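Local structure of short chain dehydrogenase/reductase (Acinetobacter baumannii, 4IUY) at residues 21-29 / 247-255; 48-59 / 75-85. The protein probably catalyses NAD(P)-dependent oxidation or reduction of a substrate not yet identified, as a Rossmann-fold short-chain dehydrogenase/reductase. One frame throughout, in Å; residues are numbered along the deposited sequence.

Contact 1: 21-29 / 247-255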
ATOM      1  N   ASN D  21      23.386   6.860  24.711  1.00 59.06           N
ATOM      2  CA  ASN D  21      23.282   6.494  23.295  1.00 62.24           C
ATOM      3  C   ASN D  21      22.173   5.478  23.031  1.00 57.70           C
ATOM      4  O   ASN D  21      22.315   4.282  23.359  1.00 54.75           O
ATOM      5  CB  ASN D  21      24.616   5.981  22.739  1.00 59.69           C
ATOM      6  CG  ASN D  21      24.519   5.584  21.263  1.00 64.63           C
ATOM      7  OD1 ASN D  21      23.611   6.027  20.542  1.00 59.66           O
ATOM      8  ND2 ASN D  21      25.475   4.776  20.799  1.00 59.58           N
ATOM      9  N   ILE D  22      21.082   5.955  22.426  1.00 48.82           N
ATOM     10  CA  ILE D  22      19.903   5.122  22.206  1.00 48.87           C
ATOM     11  C   ILE D  22      20.103   4.118  21.089  1.00 49.06           C
ATOM     12  O   ILE D  22      19.310   3.191  20.960  1.00 43.14           O
ATOM     13  CB  ILE D  22      18.622   5.944  21.928  1.00 49.05           C
ATOM     14  CG1 ILE D  22      18.738   6.728  20.622  1.00 49.14           C
ATOM     15  CG2 ILE D  22      18.330   6.878  23.073  1.00 47.03           C
ATOM     16  CD1 ILE D  22      17.513   7.610  20.344  1.00 46.40           C
ATOM     17  N   PHE D  23      21.169   4.295  20.302  1.00 43.33           N
ATOM     18  CA  PHE D  23      21.484   3.361  19.221  1.00 45.20           C
ATOM     19  C   PHE D  23      22.536   2.360  19.640  1.00 45.35           C
ATOM     20  O   PHE D  23      23.155   1.708  18.805  1.00 48.82           O
ATOM     21  CB  PHE D  23      21.953   4.094  17.981  1.00 41.57           C
ATOM     22  CG  PHE D  23      20.917   4.999  17.396  1.00 46.73           C
ATOM     23  CD1 PHE D  23      19.861   4.475  16.664  1.00 40.33           C
ATOM     24  CD2 PHE D  23      20.985   6.375  17.598  1.00 42.25           C
ATOM     25  CE1 PHE D  23      18.900   5.297  16.130  1.00 40.21           C
ATOM     26  CE2 PHE D  23      20.020   7.216  17.068  1.00 42.98           C
ATOM     27  CZ  PHE D  23      18.981   6.684  16.320  1.00 41.14           C
ATOM     28  N   ASP D  24      22.757   2.257  20.941  1.00 46.20           N
ATOM     29  CA  ASP D  24      23.800   1.381  21.463  1.00 49.19           C
ATOM     30  C   ASP D  24      23.614  -0.104  21.135  1.00 46.70           C
ATOM     31  O   ASP D  24      22.556  -0.685  21.403  1.00 43.05           O
ATOM     32  CB  ASP D  24      23.906   1.567  22.979  1.00 60.11           C
ATOM     33  CG  ASP D  24      24.953   0.675  23.599  1.00 60.87           C
ATOM     34  OD1 ASP D  24      26.133   0.813  23.219  1.00 65.05           O
ATOM     35  OD2 ASP D  24      24.611  -0.125  24.488  1.00 61.50           O
ATOM     36  N   VAL D  25      24.660  -0.716  20.578  1.00 50.70           N
ATOM     37  CA  VAL D  25      24.656  -2.157  20.328  1.00 43.10           C
ATOM     38  C   VAL D  25      25.901  -2.797  20.935  1.00 49.43           C
ATOM     39  O   VAL D  25      26.200  -3.973  20.680  1.00 46.78           O
ATOM     40  CB  VAL D  25      24.553  -2.499  18.815  1.00 42.33           C
ATOM     41  CG1 VAL D  25      23.223  -1.942  18.244  1.00 41.73           C
ATOM     42  CG2 VAL D  25      25.731  -1.962  18.039  1.00 41.22           C
ATOM     43  N   LYS D  26      26.608  -2.044  21.771  1.00 46.57           N
ATOM     44  CA  LYS D  26      27.808  -2.598  22.400  1.00 54.70           C
ATOM     45  C   LYS D  26      27.516  -3.888  23.175  1.00 46.10           C
ATOM     46  O   LYS D  26      26.560  -3.955  23.927  1.00 46.48           O
ATOM     47  CB  LYS D  26      28.477  -1.588  23.327  1.00 57.46           C
ATOM     48  CG  LYS D  26      29.860  -2.043  23.737  1.00 69.47           C
ATOM     49  CD  LYS D  26      30.641  -0.976  24.476  1.00 82.32           C
ATOM     50  CE  LYS D  26      32.060  -1.453  24.774  1.00 85.14           C
ATOM     51  NZ  LYS D  26      32.075  -2.575  25.768  1.00 90.42           N
ATOM     52  N   ASP D  27      28.331  -4.910  22.918  1.00 46.26           N
ATOM     53  CA  ASP D  27      28.290  -6.226  23.574  1.00 47.02           C
ATOM     54  C   ASP D  27      27.129  -7.133  23.169  1.00 52.57           C
ATOM     55  O   ASP D  27      27.029  -8.268  23.627  1.00 48.07           O
ATOM     56  CB  ASP D  27      28.342  -6.091  25.100  1.00 56.16           C
ATOM     57  CG  ASP D  27      29.599  -5.408  25.575  1.00 58.40           C
ATOM     58  OD1 ASP D  27      30.700  -5.755  25.084  1.00 57.25           O
ATOM     59  OD2 ASP D  27      29.481  -4.499  26.422  1.00 69.36           O
ATOM     60  N   LYS D  28      26.243  -6.630  22.323  1.00 46.06           N
ATOM     61  CA  LYS D  28      25.170  -7.464  21.786  1.00 49.72           C
ATOM     62  C   LYS D  28      25.797  -8.518  20.883  1.00 52.77           C
ATOM     63  O   LYS D  28      26.956  -8.388  20.461  1.00 47.19           O
ATOM     64  CB  LYS D  28      24.160  -6.624  20.991  1.00 43.15           C
ATOM     65  CG  LYS D  28      23.319  -5.665  21.826  1.00 52.86           C
ATOM     66  CD  LYS D  28      22.316  -4.891  20.945  1.00 61.38           C
ATOM     67  CE  LYS D  28      21.520  -3.828  21.710  1.00 63.37           C
ATOM     68  NZ  LYS D  28      20.619  -4.392  22.781  1.00 63.98           N
ATOM     69  N   TYR D  29      25.054  -9.583  20.621  1.00 43.91           N
ATOM     70  CA  TYR D  29      25.463 -10.529  19.608  1.00 47.96           C
ATOM     71  C   TYR D  29      24.546 -10.396  18.401  1.00 50.46           C
ATOM     72  O   TYR D  29      23.313 -10.512  18.511  1.00 51.17           O
ATOM     73  CB  TYR D  29      25.499 -11.962  20.161  1.00 47.63           C
ATOM     74  CG  TYR D  29      26.753 -12.286  20.973  1.00 51.38           C
ATOM     75  CD1 TYR D  29      27.816 -12.978  20.393  1.00 51.10           C
ATOM     76  CD2 TYR D  29      26.861 -11.942  22.317  1.00 55.16           C
ATOM     77  CE1 TYR D  29      28.958 -13.294  21.113  1.00 52.14           C
ATOM     78  CE2 TYR D  29      28.010 -12.270  23.063  1.00 55.07           C
ATOM     79  CZ  TYR D  29      29.061 -12.945  22.447  1.00 60.31           C
ATOM     80  OH  TYR D  29      30.226 -13.275  23.146  1.00 64.95           O
ATOM     81  N   LEU D 247      19.724   0.244  10.048  1.00 42.87           N
ATOM     82  CA  LEU D 247      20.208  -0.996  10.688  1.00 47.33           C
ATOM     83  C   LEU D 247      20.393  -0.822  12.179  1.00 46.77           C
ATOM     84  O   LEU D 247      20.001  -1.684  12.962  1.00 41.15           O
ATOM     85  CB  LEU D 247      21.523  -1.473  10.070  1.00 41.34           C
ATOM     86  CG  LEU D 247      21.420  -2.199   8.728  1.00 42.24           C
ATOM     87  CD1 LEU D 247      22.800  -2.226   8.058  1.00 36.29           C
ATOM     88  CD2 LEU D 247      20.883  -3.610   8.924  1.00 37.36           C
ATOM     89  N   LEU D 248      21.012   0.292  12.558  1.00 46.45           N
ATOM     90  CA  LEU D 248      21.266   0.579  13.955  1.00 37.78           C
ATOM     91  C   LEU D 248      19.968   0.892  14.690  1.00 37.46           C
ATOM     92  O   LEU D 248      19.778   0.445  15.836  1.00 40.85           O
ATOM     93  CB  LEU D 248      22.287   1.710  14.110  1.00 39.12           C
ATOM     94  CG  LEU D 248      23.742   1.375  13.757  1.00 63.49           C
ATOM     95  CD1 LEU D 248      24.648   2.547  13.988  1.00 41.88           C
ATOM     96  CD2 LEU D 248      24.250   0.164  14.534  1.00 41.31           C
ATOM     97  N   LEU D 249      19.065   1.609  14.023  1.00 36.21           N
ATOM     98  CA  LEU D 249      17.742   1.897  14.579  1.00 35.85           C
ATOM     99  C   LEU D 249      17.000   0.619  14.962  1.00 38.36           C
ATOM    100  O   LEU D 249      16.474   0.513  16.058  1.00 41.95           O
ATOM    101  CB  LEU D 249      16.887   2.680  13.567  1.00 36.41           C
ATOM    102  CG  LEU D 249      15.425   2.953  13.933  1.00 34.38           C
ATOM    103  CD1 LEU D 249      15.328   3.942  15.114  1.00 35.78           C
ATOM    104  CD2 LEU D 249      14.657   3.445  12.733  1.00 37.83           C
ATOM    105  N   LEU D 250      16.923  -0.328  14.026  1.00 37.83           N
ATOM    106  CA  LEU D 250      16.119  -1.536  14.189  1.00 34.23           C
ATOM    107  C   LEU D 250      16.796  -2.608  15.047  1.00 45.85           C
ATOM    108  O   LEU D 250      16.177  -3.625  15.375  1.00 40.53           O
ATOM    109  CB  LEU D 250      15.737  -2.104  12.826  1.00 33.10           C
ATOM    110  CG  LEU D 250      14.905  -1.144  11.968  1.00 43.69           C
ATOM    111  CD1 LEU D 250      14.619  -1.773  10.609  1.00 41.59           C
ATOM    112  CD2 LEU D 250      13.599  -0.743  12.687  1.00 32.17           C
ATOM    113  N   ALA D 251      18.077  -2.405  15.371  1.00 37.88           N
ATOM    114  CA  ALA D 251      18.797  -3.342  16.213  1.00 37.69           C
ATOM    115  C   ALA D 251      18.962  -2.840  17.646  1.00 50.08           C
ATOM    116  O   ALA D 251      19.492  -3.549  18.504  1.00 53.34           O
ATOM    117  CB  ALA D 251      20.145  -3.673  15.629  1.00 38.23           C
ATOM    118  N   SER D 252      18.545  -1.613  17.911  1.00 41.26           N
ATOM    119  CA  SER D 252      18.812  -1.042  19.222  1.00 40.87           C
ATOM    120  C   SER D 252      17.530  -0.655  19.966  1.00 54.88           C
ATOM    121  O   SER D 252      16.409  -0.876  19.494  1.00 41.25           O
ATOM    122  CB  SER D 252      19.757   0.158  19.099  1.00 41.60           C
ATOM    123  OG  SER D 252      19.205   1.187  18.274  1.00 40.76           O
ATOM    124  N   GLN D 253      17.721  -0.123  21.161  1.00 42.84           N
ATOM    125  CA  GLN D 253      16.633   0.388  21.961  1.00 49.90           C
ATOM    126  C   GLN D 253      15.833   1.455  21.207  1.00 47.92           C
ATOM    127  O   GLN D 253      14.612   1.504  21.307  1.00 45.92           O
ATOM    128  CB  GLN D 253      17.199   0.956  23.277  1.00 46.00           C
ATOM    129  CG  GLN D 253      16.227   1.824  24.069  1.00 82.33           C
ATOM    130  CD  GLN D 253      16.723   2.145  25.469  1.00 90.18           C
ATOM    131  OE1 GLN D 253      16.455   1.398  26.410  1.00101.69           O
ATOM    132  NE2 GLN D 253      17.461   3.248  25.613  1.00 84.75           N
ATOM    133  N   ALA D 254      16.520   2.253  20.397  1.00 48.04           N
ATOM    134  CA  ALA D 254      15.888   3.322  19.635  1.00 46.96           C
ATOM    135  C   ALA D 254      14.683   2.846  18.828  1.00 49.05           C
ATOM    136  O   ALA D 254      13.760   3.617  18.577  1.00 49.97           O
ATOM    137  CB  ALA D 254      16.902   3.976  18.716  1.00 41.62           C
ATOM    138  N   GLY D 255      14.705   1.578  18.437  1.00 38.27           N
ATOM    139  CA  GLY D 255      13.678   0.998  17.603  1.00 36.82           C
ATOM    140  C   GLY D 255      12.688   0.109  18.318  1.00 41.43           C
ATOM    141  O   GLY D 255      11.892  -0.585  17.683  1.00 44.26           O
TER
HETATM  142  O   HOH W   1      20.189   0.033  22.704  1.00 50.79           O
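The Phe23 ring meets Leu249 at its edge. Leu249 CA lies near the ring plane, 3.9 Å from Phe23 CE1, and the Leu248 carbonyl carbon sits at the same rim. Ala254 CB approaches obliquely, 3.5 Å from Phe23 CE1. One ring face carries Ile22 CG1 from its own segment, offset toward the rim. Phe23 also stacks on Phe23 of a second subunit. Ile22 CG1 stands between the backbone N and the carbonyl carbon (chi1 65°). From there it also reaches Ala254 CB, at 3.8 Å.

One direct hydrogen bond crosses the contact. Ala254 N donates to Ile22 O over 3.0 Å, with a bent N-H...O angle of 135°. Ser252 OG is 3.3 Å from Phe23 CA, but its proton goes to Leu248 O, at 2.6 Å. This bond turns the hydroxyl back on the end of helix 244-251. A water joins Asp24 O to Gln253 N.

Further along, Val25 CG1 packs near Ala251 and Ser252. The Lys28 chain lays its CE 3.8 Å from Ala251 O. Phe47 of helix 38-49 touches Val25, Leu248 and Ala251.

The N-terminal segment thus docks on the end of helix 244-251 mainly by apolar contact. Few polar links fix its position, and Phe23 takes part in both this contact and the subunit interface.

Contact 2: 48-59 / 75-85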
ATOM      1  N   ALA D  48      30.430  -4.514  14.370  1.00 41.65           N
ATOM      2  CA  ALA D  48      31.702  -4.681  15.084  1.00 46.19           C
ATOM      3  C   ALA D  48      32.305  -3.320  15.437  1.00 54.65           C
ATOM      4  O   ALA D  48      32.747  -3.105  16.554  1.00 44.23           O
ATOM      5  CB  ALA D  48      32.692  -5.493  14.244  1.00 43.25           C
ATOM      6  N   LYS D  49      32.271  -2.391  14.486  1.00 43.03           N
ATOM      7  CA  LYS D  49      32.758  -1.042  14.725  1.00 45.69           C
ATOM      8  C   LYS D  49      31.973  -0.381  15.859  1.00 47.42           C
ATOM      9  O   LYS D  49      32.531   0.379  16.642  1.00 44.64           O
ATOM     10  CB  LYS D  49      32.645  -0.241  13.436  1.00 55.90           C
ATOM     11  CG  LYS D  49      33.558   0.952  13.277  1.00 60.80           C
ATOM     12  CD  LYS D  49      32.999   1.810  12.165  1.00 73.25           C
ATOM     13  CE  LYS D  49      32.580   0.919  10.971  1.00 78.68           C
ATOM     14  NZ  LYS D  49      31.692   1.611   9.989  1.00 82.49           N
ATOM     15  N   GLU D  50      30.690  -0.714  15.975  1.00 44.74           N
ATOM     16  CA  GLU D  50      29.859  -0.178  17.052  1.00 49.35           C
ATOM     17  C   GLU D  50      29.985  -0.994  18.359  1.00 56.83           C
ATOM     18  O   GLU D  50      29.167  -0.847  19.269  1.00 43.86           O
ATOM     19  CB  GLU D  50      28.386  -0.073  16.616  1.00 41.91           C
ATOM     20  CG  GLU D  50      28.160   0.948  15.505  1.00 46.72           C
ATOM     21  CD  GLU D  50      28.638   2.325  15.922  1.00 61.13           C
ATOM     22  OE1 GLU D  50      28.288   2.747  17.043  1.00 65.95           O
ATOM     23  OE2 GLU D  50      29.414   2.955  15.163  1.00 66.98           O
ATOM     24  N   GLY D  51      30.992  -1.874  18.426  1.00 46.97           N
ATOM     25  CA  GLY D  51      31.302  -2.611  19.648  1.00 46.64           C
ATOM     26  C   GLY D  51      30.454  -3.849  19.897  1.00 47.99           C
ATOM     27  O   GLY D  51      30.441  -4.376  20.993  1.00 51.84           O
ATOM     28  N   ALA D  52      29.738  -4.315  18.881  1.00 49.60           N
ATOM     29  CA  ALA D  52      28.897  -5.505  19.011  1.00 47.81           C
ATOM     30  C   ALA D  52      29.659  -6.761  18.590  1.00 51.74           C
ATOM     31  O   ALA D  52      30.518  -6.717  17.699  1.00 43.62           O
ATOM     32  CB  ALA D  52      27.608  -5.358  18.165  1.00 42.14           C
ATOM     33  N   ASN D  53      29.316  -7.879  19.218  1.00 48.03           N
ATOM     34  CA  ASN D  53      29.873  -9.166  18.840  1.00 44.58           C
ATOM     35  C   ASN D  53      29.190  -9.756  17.603  1.00 47.97           C
ATOM     36  O   ASN D  53      28.015  -9.544  17.374  1.00 42.76           O
ATOM     37  CB  ASN D  53      29.804 -10.139  20.023  1.00 45.74           C
ATOM     38  CG  ASN D  53      30.517  -9.601  21.247  1.00 46.89           C
ATOM     39  OD1 ASN D  53      31.732  -9.391  21.229  1.00 51.09           O
ATOM     40  ND2 ASN D  53      29.767  -9.363  22.311  1.00 48.67           N
ATOM     41  N   ILE D  54      29.929 -10.537  16.831  1.00 45.01           N
ATOM     42  CA  ILE D  54      29.503 -10.904  15.488  1.00 50.61           C
ATOM     43  C   ILE D  54      29.380 -12.419  15.297  1.00 53.80           C
ATOM     44  O   ILE D  54      30.310 -13.163  15.587  1.00 51.37           O
ATOM     45  CB  ILE D  54      30.531 -10.346  14.445  1.00 46.74           C
ATOM     46  CG1 ILE D  54      30.578  -8.824  14.520  1.00 46.89           C
ATOM     47  CG2 ILE D  54      30.176 -10.765  13.046  1.00 43.13           C
ATOM     48  CD1 ILE D  54      29.210  -8.191  14.290  1.00 41.40           C
ATOM     49  N   VAL D  55      28.218 -12.872  14.840  1.00 42.95           N
ATOM     50  CA  VAL D  55      28.079 -14.250  14.358  1.00 45.74           C
ATOM     51  C   VAL D  55      27.750 -14.245  12.862  1.00 50.96           C
ATOM     52  O   VAL D  55      26.696 -13.759  12.437  1.00 46.41           O
ATOM     53  CB  VAL D  55      26.989 -15.038  15.101  1.00 43.75           C
ATOM     54  CG1 VAL D  55      26.965 -16.488  14.579  1.00 46.91           C
ATOM     55  CG2 VAL D  55      27.245 -15.018  16.596  1.00 44.68           C
ATOM     56  N   ILE D  56      28.660 -14.749  12.051  1.00 55.04           N
ATOM     57  CA  ILE D  56      28.449 -14.697  10.613  1.00 47.64           C
ATOM     58  C   ILE D  56      28.368 -16.087  10.024  1.00 51.67           C
ATOM     59  O   ILE D  56      29.091 -17.007  10.442  1.00 53.74           O
ATOM     60  CB  ILE D  56      29.557 -13.905   9.911  1.00 48.88           C
ATOM     61  CG1 ILE D  56      30.926 -14.257  10.486  1.00 44.02           C
ATOM     62  CG2 ILE D  56      29.316 -12.407  10.075  1.00 45.42           C
ATOM     63  CD1 ILE D  56      32.049 -13.584   9.774  1.00 44.35           C
ATOM     64  N   CYS D  57      27.444 -16.273   9.091  1.00 49.66           N
ATOM     65  CA  CYS D  57      27.450 -17.528   8.357  1.00 55.84           C
ATOM     66  C   CYS D  57      27.204 -17.394   6.870  1.00 52.47           C
ATOM     67  O   CYS D  57      26.678 -16.385   6.401  1.00 55.55           O
ATOM     68  CB  CYS D  57      26.547 -18.581   9.015  1.00 63.27           C
ATOM     69  SG  CYS D  57      25.021 -18.050   9.697  1.00 63.19           S
ATOM     70  N   ALA D  58      27.683 -18.399   6.137  1.00 54.49           N
ATOM     71  CA  ALA D  58      27.538 -18.482   4.687  1.00 60.11           C
ATOM     72  C   ALA D  58      27.767 -19.945   4.293  1.00 61.35           C
ATOM     73  O   ALA D  58      28.159 -20.751   5.140  1.00 62.69           O
ATOM     74  CB  ALA D  58      28.556 -17.570   4.007  1.00 53.85           C
ATOM     75  N   ARG D  59      27.534 -20.295   3.025  1.00 65.66           N
ATOM     76  CA  ARG D  59      27.707 -21.686   2.588  1.00 73.45           C
ATOM     77  C   ARG D  59      29.165 -22.103   2.662  1.00 73.67           C
ATOM     78  O   ARG D  59      29.487 -23.186   3.163  1.00 76.17           O
ATOM     79  CB  ARG D  59      27.193 -21.898   1.163  1.00 86.80           C
ATOM     80  CG  ARG D  59      26.892 -23.366   0.823  1.00 97.50           C
ATOM     81  CD  ARG D  59      26.628 -23.589  -0.670  1.00108.03           C
ATOM     82  NE  ARG D  59      26.260 -22.360  -1.371  1.00118.08           N
ATOM     83  CZ  ARG D  59      25.031 -21.849  -1.413  1.00121.40           C
ATOM     84  NH1 ARG D  59      24.030 -22.457  -0.784  1.00121.61           N
ATOM     85  NH2 ARG D  59      24.806 -20.719  -2.077  1.00119.10           N
ATOM     86  N   TYR D  75      38.641  -4.324  15.684  1.00 57.26           N
ATOM     87  CA  TYR D  75      37.584  -3.900  16.604  1.00 48.17           C
ATOM     88  C   TYR D  75      37.588  -4.623  17.934  1.00 48.82           C
ATOM     89  O   TYR D  75      36.949  -4.169  18.872  1.00 62.96           O
ATOM     90  CB  TYR D  75      36.208  -4.001  15.957  1.00 47.56           C
ATOM     91  CG  TYR D  75      36.171  -3.310  14.635  1.00 49.81           C
ATOM     92  CD1 TYR D  75      36.343  -1.935  14.554  1.00 46.39           C
ATOM     93  CD2 TYR D  75      35.948  -4.025  13.461  1.00 50.58           C
ATOM     94  CE1 TYR D  75      36.316  -1.283  13.325  1.00 50.40           C
ATOM     95  CE2 TYR D  75      35.925  -3.392  12.234  1.00 45.29           C
ATOM     96  CZ  TYR D  75      36.108  -2.016  12.166  1.00 55.05           C
ATOM     97  OH  TYR D  75      36.070  -1.382  10.935  1.00 54.53           O
ATOM     98  N   GLY D  76      38.305  -5.744  18.004  1.00 49.59           N
ATOM     99  CA  GLY D  76      38.450  -6.513  19.225  1.00 50.49           C
ATOM    100  C   GLY D  76      37.172  -7.123  19.786  1.00 60.19           C
ATOM    101  O   GLY D  76      37.088  -7.379  20.982  1.00 57.90           O
ATOM    102  N   VAL D  77      36.179  -7.362  18.933  1.00 50.55           N
ATOM    103  CA  VAL D  77      34.942  -8.028  19.348  1.00 50.00           C
ATOM    104  C   VAL D  77      34.997  -9.559  19.142  1.00 54.32           C
ATOM    105  O   VAL D  77      35.855 -10.067  18.430  1.00 48.73           O
ATOM    106  CB  VAL D  77      33.729  -7.438  18.579  1.00 47.44           C
ATOM    107  CG1 VAL D  77      33.676  -5.944  18.788  1.00 46.26           C
ATOM    108  CG2 VAL D  77      33.830  -7.752  17.099  1.00 45.73           C
ATOM    109  N   GLN D  78      34.071 -10.287  19.756  1.00 55.68           N
ATOM    110  CA  GLN D  78      33.933 -11.724  19.517  1.00 48.64           C
ATOM    111  C   GLN D  78      33.411 -12.007  18.104  1.00 51.43           C
ATOM    112  O   GLN D  78      32.499 -11.307  17.615  1.00 46.27           O
ATOM    113  CB  GLN D  78      32.979 -12.338  20.546  1.00 52.34           C
ATOM    114  CG  GLN D  78      33.489 -12.223  21.968  1.00 56.66           C
ATOM    115  CD  GLN D  78      34.863 -12.842  22.088  1.00 75.65           C
ATOM    116  OE1 GLN D  78      35.865 -12.129  22.268  1.00 71.24           O
ATOM    117  NE2 GLN D  78      34.931 -14.175  21.968  1.00 84.44           N
ATOM    118  N   VAL D  79      34.005 -12.990  17.424  1.00 49.14           N
ATOM    119  CA  VAL D  79      33.491 -13.419  16.115  1.00 51.10           C
ATOM    120  C   VAL D  79      33.343 -14.940  16.059  1.00 49.41           C
ATOM    121  O   VAL D  79      34.278 -15.670  16.325  1.00 62.72           O
ATOM    122  CB  VAL D  79      34.402 -12.995  14.941  1.00 49.64           C
ATOM    123  CG1 VAL D  79      33.757 -13.355  13.630  1.00 46.42           C
ATOM    124  CG2 VAL D  79      34.666 -11.524  14.972  1.00 46.70           C
ATOM    125  N   TYR D  80      32.161 -15.409  15.699  1.00 51.44           N
ATOM    126  CA  TYR D  80      31.941 -16.828  15.491  1.00 52.98           C
ATOM    127  C   TYR D  80      31.568 -17.011  14.018  1.00 47.39           C
ATOM    128  O   TYR D  80      30.800 -16.240  13.479  1.00 46.09           O
ATOM    129  CB  TYR D  80      30.824 -17.333  16.389  1.00 48.25           C
ATOM    130  CG  TYR D  80      31.135 -17.254  17.866  1.00 57.71           C
ATOM    131  CD1 TYR D  80      31.675 -18.347  18.542  1.00 50.91           C
ATOM    132  CD2 TYR D  80      30.893 -16.075  18.596  1.00 53.71           C
ATOM    133  CE1 TYR D  80      31.967 -18.286  19.905  1.00 56.23           C
ATOM    134  CE2 TYR D  80      31.190 -15.998  19.970  1.00 51.49           C
ATOM    135  CZ  TYR D  80      31.720 -17.114  20.621  1.00 63.45           C
ATOM    136  OH  TYR D  80      32.015 -17.066  21.985  1.00 65.23           O
ATOM    137  N   THR D  81      32.206 -17.955  13.341  1.00 51.93           N
ATOM    138  CA  THR D  81      31.843 -18.254  11.964  1.00 52.94           C
ATOM    139  C   THR D  81      31.213 -19.651  11.861  1.00 48.71           C
ATOM    140  O   THR D  81      31.544 -20.542  12.621  1.00 59.50           O
ATOM    141  CB  THR D  81      33.039 -18.125  11.027  1.00 51.22           C
ATOM    142  OG1 THR D  81      34.027 -19.103  11.370  1.00 59.72           O
ATOM    143  CG2 THR D  81      33.627 -16.734  11.130  1.00 50.19           C
ATOM    144  N   PHE D  82      30.260 -19.802  10.956  1.00 67.41           N
ATOM    145  CA  PHE D  82      29.610 -21.079  10.704  1.00 58.79           C
ATOM    146  C   PHE D  82      29.361 -21.297   9.216  1.00 62.10           C
ATOM    147  O   PHE D  82      28.753 -20.466   8.538  1.00 62.31           O
ATOM    148  CB  PHE D  82      28.274 -21.159  11.436  1.00 52.36           C
ATOM    149  CG  PHE D  82      28.396 -21.199  12.928  1.00 55.90           C
ATOM    150  CD1 PHE D  82      28.748 -22.388  13.576  1.00 52.51           C
ATOM    151  CD2 PHE D  82      28.151 -20.063  13.693  1.00 47.81           C
ATOM    152  CE1 PHE D  82      28.853 -22.444  14.971  1.00 51.25           C
ATOM    153  CE2 PHE D  82      28.248 -20.109  15.090  1.00 57.40           C
ATOM    154  CZ  PHE D  82      28.607 -21.307  15.729  1.00 50.27           C
ATOM    155  N   ALA D  83      29.807 -22.438   8.719  1.00 64.90           N
ATOM    156  CA  ALA D  83      29.483 -22.858   7.368  1.00 73.50           C
ATOM    157  C   ALA D  83      28.175 -23.637   7.401  1.00 75.48           C
ATOM    158  O   ALA D  83      28.032 -24.567   8.197  1.00 80.67           O
ATOM    159  CB  ALA D  83      30.592 -23.734   6.816  1.00 72.08           C
ATOM    160  N   LEU D  84      27.214 -23.227   6.574  1.00 63.42           N
ATOM    161  CA  LEU D  84      25.946 -23.945   6.451  1.00 67.90           C
ATOM    162  C   LEU D  84      25.138 -23.499   5.230  1.00 62.18           C
ATOM    163  O   LEU D  84      25.398 -22.446   4.667  1.00 63.65           O
ATOM    164  CB  LEU D  84      25.119 -23.780   7.739  1.00 74.55           C
ATOM    165  CG  LEU D  84      24.860 -22.380   8.325  1.00 70.22           C
ATOM    166  CD1 LEU D  84      23.762 -21.620   7.609  1.00 66.62           C
ATOM    167  CD2 LEU D  84      24.558 -22.490   9.810  1.00 75.92           C
ATOM    168  N   ASP D  85      24.148 -24.294   4.835  1.00 61.32           N
ATOM    169  CA  ASP D  85      23.165 -23.849   3.858  1.00 67.14           C
ATOM    170  C   ASP D  85      22.006 -23.209   4.621  1.00 66.42           C
ATOM    171  O   ASP D  85      21.467 -23.817   5.545  1.00 63.36           O
ATOM    172  CB  ASP D  85      22.651 -25.003   3.007  1.00 69.47           C
ATOM    173  CG  ASP D  85      21.561 -24.560   2.032  1.00 82.18           C
ATOM    174  OD1 ASP D  85      21.365 -23.336   1.869  1.00 89.07           O
ATOM    175  OD2 ASP D  85      20.878 -25.425   1.444  1.00 90.27           O
TER
HETATM  176  O   HOH W   2      34.553  -1.885  18.639  1.00 65.31           O
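Lys49 and Tyr75 run side by side and point the same way. Lys49 CA and CB lie over one face of the tyrosine ring, CA offset toward the rim. Lys49 CB is 4.2 Å from the ring centroid, a CH-pi contact 27° off the normal. Ala48 CB comes obliquely to Tyr75 CD2 and also packs on Val77 CG2. Tyr75 OH is hydrogen-bonded to Glu45.

Asn53 and Gln78 also lie alongside, with amide planes 68° apart. With CG beside its own backbone N (chi1 -57°), Asn53 aims OD1 at Gln78 N and accepts a 2.9 Å hydrogen bond. Its ND2 bonds weakly to Asp27 O.

Beyond this, strands 53-58 and 79-83 pair in parallel. The ladder runs from Ile54 N-Gln78 O (2.8 Å) to Leu84 N-Ala58 O (3.0 Å); its Ala58 N-Phe82 O rung is weak. On one sheet face Val55 CG1 meets the edge of the Phe82 ring, 3.9 Å from CD2. Helix 89-101 packs on this face. On the other, Ile56 CG1 lies 3.7 Å from Thr81 CG2.

Arg59 NH1, poorly ordered, forms a long salt bridge with Asp85 OD1, which also accepts a hydrogen bond from Asn87 N.

Backbone bonds join the two strands of this Rossmann-fold beta-alpha-beta unit, and helix 65-75 makes the crossover. The Asn53 side chain adds a bond just before strand 79-83, while the long salt bridge probably adds little.

Overall arrangement
Contact 2 lies mostly at the edge of the parallel sheet and joins its outermost strand in this chain, 79-83, to strand 53-58. Contact 1 is more fully buried, yet no strand pairing holds it. It ties the segment leading into strand 29-32 to a helix end more than 200 residues later, and a second subunit adjoins it. No other chain touches contact 2. Their chemistry differs accordingly: a regular backbone ladder flanked by side-chain contacts in contact 2, apolar packing with one direct hydrogen bond and a water bridge in contact 1. The two meet where 21-29 passes 48-59. There Lys28 O and Asn53 N, 2.7 Å apart, are probably hydrogen-bonded, as are Asp27 N and Gly51 O.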